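Local coordinates for protein putative tRNA (Adenine(37)-N6)-methyltransferase (Pseudomonas aeruginosa, PDB 7BU1) that probably methylates the N6-threonylcarbamoyl-modified adenosine at position 37 of tRNA, using S-adenosylmethionine as methyl donor, at residues W63-F68 with I105-V110. Numbering follows the deposited sequence.
Sequences WLLFLF and IGQSVV. With SAM (S-adenosylmethionine), chain D.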
loop_
_atom_site.group_PDB
_atom_site.type_symbol
_atom_site.label_atom_id
_atom_site.label_comp_id
_atom_site.label_asym_id
_atom_site.label_seq_id
_atom_site.Cartn_x
_atom_site.Cartn_y
_atom_site.Cartn_z
ATOM N N TRP B 63 -6.473 3.453 -0.365
ATOM C CA TRP B 63 -5.316 3.497 0.506
ATOM C C TRP B 63 -5.193 4.896 1.076
ATOM O O TRP B 63 -5.440 5.887 0.383
ATOM C CB TRP B 63 -4.032 3.158 -0.254
ATOM C CG TRP B 63 -3.920 1.746 -0.729
ATOM C CD1 TRP B 63 -4.199 1.273 -1.988
ATOM C CD2 TRP B 63 -3.481 0.622 0.034
ATOM N NE1 TRP B 63 -3.974 -0.085 -2.040
ATOM C CE2 TRP B 63 -3.536 -0.506 -0.812
ATOM C CE3 TRP B 63 -3.067 0.452 1.358
ATOM C CZ2 TRP B 63 -3.174 -1.781 -0.378
ATOM C CZ3 TRP B 63 -2.714 -0.818 1.787
ATOM C CH2 TRP B 63 -2.764 -1.914 0.923
ATOM N N LEU B 64 -4.807 4.976 2.342
ATOM C CA LEU B 64 -4.429 6.231 2.972
ATOM C C LEU B 64 -2.992 6.089 3.452
ATOM O O LEU B 64 -2.674 5.167 4.213
ATOM C CB LEU B 64 -5.357 6.583 4.141
ATOM C CG LEU B 64 -6.864 6.699 3.881
ATOM C CD1 LEU B 64 -7.600 7.034 5.179
ATOM C CD2 LEU B 64 -7.191 7.725 2.779
ATOM N N LEU B 65 -2.117 6.955 2.957
ATOM C CA LEU B 65 -0.801 7.142 3.550
ATOM C C LEU B 65 -0.924 8.241 4.595
ATOM O O LEU B 65 -1.478 9.311 4.309
ATOM C CB LEU B 65 0.236 7.520 2.495
ATOM C CG LEU B 65 0.425 6.537 1.344
ATOM C CD1 LEU B 65 1.540 7.005 0.440
ATOM C CD2 LEU B 65 0.725 5.161 1.880
ATOM N N PHE B 66 -0.440 7.972 5.809
ATOM C CA PHE B 66 -0.657 8.886 6.916
ATOM C C PHE B 66 0.573 8.948 7.814
ATOM O O PHE B 66 1.514 8.162 7.687
ATOM C CB PHE B 66 -1.894 8.480 7.725
ATOM C CG PHE B 66 -1.811 7.094 8.314
ATOM C CD1 PHE B 66 -2.161 5.979 7.561
ATOM C CD2 PHE B 66 -1.406 6.907 9.628
ATOM C CE1 PHE B 66 -2.102 4.704 8.104
ATOM C CE2 PHE B 66 -1.347 5.629 10.182
ATOM C CZ PHE B 66 -1.691 4.530 9.419
ATOM N N LEU B 67 0.545 9.890 8.748
ATOM C CA LEU B 67 1.597 10.042 9.739
ATOM C C LEU B 67 1.146 9.443 11.067
ATOM O O LEU B 67 0.041 9.733 11.543
ATOM C CB LEU B 67 1.941 11.516 9.936
ATOM C CG LEU B 67 2.655 12.223 8.798
ATOM C CD1 LEU B 67 2.977 13.642 9.223
ATOM C CD2 LEU B 67 3.910 11.458 8.413
ATOM N N PHE B 68 2.012 8.617 11.663
ATOM C CA PHE B 68 1.801 8.051 12.999
ATOM C C PHE B 68 2.101 9.126 14.040
ATOM O O PHE B 68 3.108 9.085 14.749
ATOM C CB PHE B 68 2.708 6.851 13.234
ATOM C CG PHE B 68 2.332 5.615 12.466
ATOM C CD1 PHE B 68 1.176 4.915 12.766
ATOM C CD2 PHE B 68 3.173 5.122 11.478
ATOM C CE1 PHE B 68 0.852 3.758 12.074
ATOM C CE2 PHE B 68 2.856 3.973 10.786
ATOM C CZ PHE B 68 1.691 3.288 11.083
ATOM N N ILE B 105 5.560 6.798 8.450
ATOM C CA ILE B 105 4.435 6.823 7.518
ATOM C C ILE B 105 3.671 5.514 7.635
ATOM O O ILE B 105 4.269 4.430 7.618
ATOM C CB ILE B 105 4.896 7.061 6.065
ATOM C CG1 ILE B 105 5.524 8.447 5.927
ATOM C CG2 ILE B 105 3.725 6.948 5.083
ATOM C CD1 ILE B 105 6.323 8.604 4.661
ATOM N N GLY B 106 2.348 5.617 7.766
ATOM C CA GLY B 106 1.485 4.459 7.777
ATOM C C GLY B 106 0.734 4.302 6.463
ATOM O O GLY B 106 0.700 5.206 5.629
ATOM N N GLN B 107 0.145 3.115 6.292
ATOM C CA GLN B 107 -0.600 2.786 5.078
ATOM C C GLN B 107 -1.701 1.796 5.426
ATOM O O GLN B 107 -1.436 0.712 5.951
ATOM C CB GLN B 107 0.336 2.253 3.979
ATOM C CG GLN B 107 0.363 0.763 3.736
ATOM C CD GLN B 107 1.035 0.404 2.436
ATOM O OE1 GLN B 107 2.093 0.941 2.105
ATOM N NE2 GLN B 107 0.435 -0.514 1.691
ATOM N N SER B 108 -2.944 2.193 5.191
ATOM C CA SER B 108 -4.097 1.349 5.470
ATOM C C SER B 108 -5.038 1.405 4.285
ATOM O O SER B 108 -5.164 2.449 3.631
ATOM C CB SER B 108 -4.857 1.788 6.728
ATOM O OG SER B 108 -4.005 1.819 7.857
ATOM N N VAL B 109 -5.672 0.276 3.988
ATOM C CA VAL B 109 -6.750 0.244 3.017
ATOM C C VAL B 109 -8.055 0.185 3.794
ATOM O O VAL B 109 -8.267 -0.715 4.613
ATOM C CB VAL B 109 -6.610 -0.925 2.029
ATOM C CG1 VAL B 109 -6.364 -2.223 2.750
ATOM C CG2 VAL B 109 -7.846 -1.005 1.136
ATOM N N VAL B 110 -8.921 1.163 3.550
ATOM C CA VAL B 110 -10.205 1.271 4.220
ATOM C C VAL B 110 -11.290 1.335 3.156
ATOM O O VAL B 110 -11.041 1.676 1.998
ATOM C CB VAL B 110 -10.274 2.503 5.149
ATOM C CG1 VAL B 110 -9.235 2.383 6.237
ATOM C CG2 VAL B 110 -10.075 3.793 4.354
HETATM N N SAM D . -2.320 -0.581 8.659
HETATM C CA SAM D . -1.360 0.442 9.117
HETATM C C SAM D . 0.015 0.198 8.484
HETATM O O SAM D . 0.741 1.196 8.311
HETATM O OXT SAM D . 0.310 -0.970 8.165
HETATM C CB SAM D . -1.236 0.462 10.651
HETATM C CG SAM D . -0.662 -0.862 11.170
HETATM S SD SAM D . -0.403 -0.766 12.979
HETATM C CE SAM D . 0.410 -2.256 13.519
HETATM C "C5'" SAM D . -1.997 -0.699 13.858
HETATM C "C4'" SAM D . -1.925 0.404 14.897
HETATM O "O4'" SAM D . -1.835 1.652 14.211
HETATM C "C3'" SAM D . -3.272 0.593 15.501
HETATM O "O3'" SAM D . -3.565 -0.401 16.471
HETATM C "C2'" SAM D . -3.139 1.953 16.131
HETATM O "O2'" SAM D . -2.780 1.854 17.507
HETATM C "C1'" SAM D . -1.947 2.518 15.350
HETATM N N9 SAM D . -2.188 3.904 14.950
HETATM C C8 SAM D . -3.220 4.300 14.214
HETATM N N7 SAM D . -3.125 5.616 14.067
HETATM C C5 SAM D . -2.032 6.028 14.707
HETATM C C6 SAM D . -1.495 7.240 14.847
HETATM N N6 SAM D . -2.137 8.253 14.254
HETATM N N1 SAM D . -0.371 7.429 15.547
HETATM C C2 SAM D . 0.252 6.329 16.140
HETATM N N3 SAM D . -0.334 5.072 15.969
HETATM C C4 SAM D . -1.454 4.959 15.256
#
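Residues Trp63 to Leu67 and Ile105 to Val110 run antiparallel as neighbouring strands, their axes 154° apart in direction, within the closed barrel of the TrmO N-terminal domain. Leu64 with Ser108 and Phe66 with Gly106 form the hydrogen-bonded pairs. The first is held by Leu64 N to Ser108 O (2.9 Å) and Ser108 N to Leu64 O, the second by Gly106 N to Phe66 O (2.7 Å) and Phe66 N to Gly106 O.

Successive residues alternate between two faces, Trp63, Leu65, Gln107 and Val109 on one, Leu64, Phe66 and Ser108 on the other. On the first, Trp63 takes Val109 against a face of its indole, with Val109 CB 3.8 Å from the six-membered-ring centroid and almost directly above it. The Gln107 amide approaches the same indole obliquely, its plane turned 77° from the ring, while Leu65 CD2 lies 3.6 Å from Gln107 CB. This face meets the second subunit, where Trp63 packs edge-to-face on Trp63 of that chain; Asp144 of the same chain as the contact receives the bond from Trp63 NE1 through OD2.

On the other face, Phe66 turns its ring across onto Gly106: with CG between the backbone N and carbonyl carbon (chi1 60°), the ring centroid comes 3.7 Å from Gly106 CA, a CH-pi contact. Beyond the strand end, Phe68 CE2 also approaches Gly106 CA, and the rim of that ring meets the adenine of S-adenosylmethionine.

Gln107's backbone and the Ser108 hydroxyl hold the cofactor's amino-acid end. Gln107 N donates almost straight to the SAM carboxylate O (2.8 Å), and the SAM amino N bonds Ser108 OG (3.0 Å) and, weakly, Gln107 O. Asp126 bonds Ser108 OG through OD1 and SAM through OD2. One donor and two acceptors thus read the cofactor's carboxylate and amino group, with Asp126 probably orienting the serine hydroxyl.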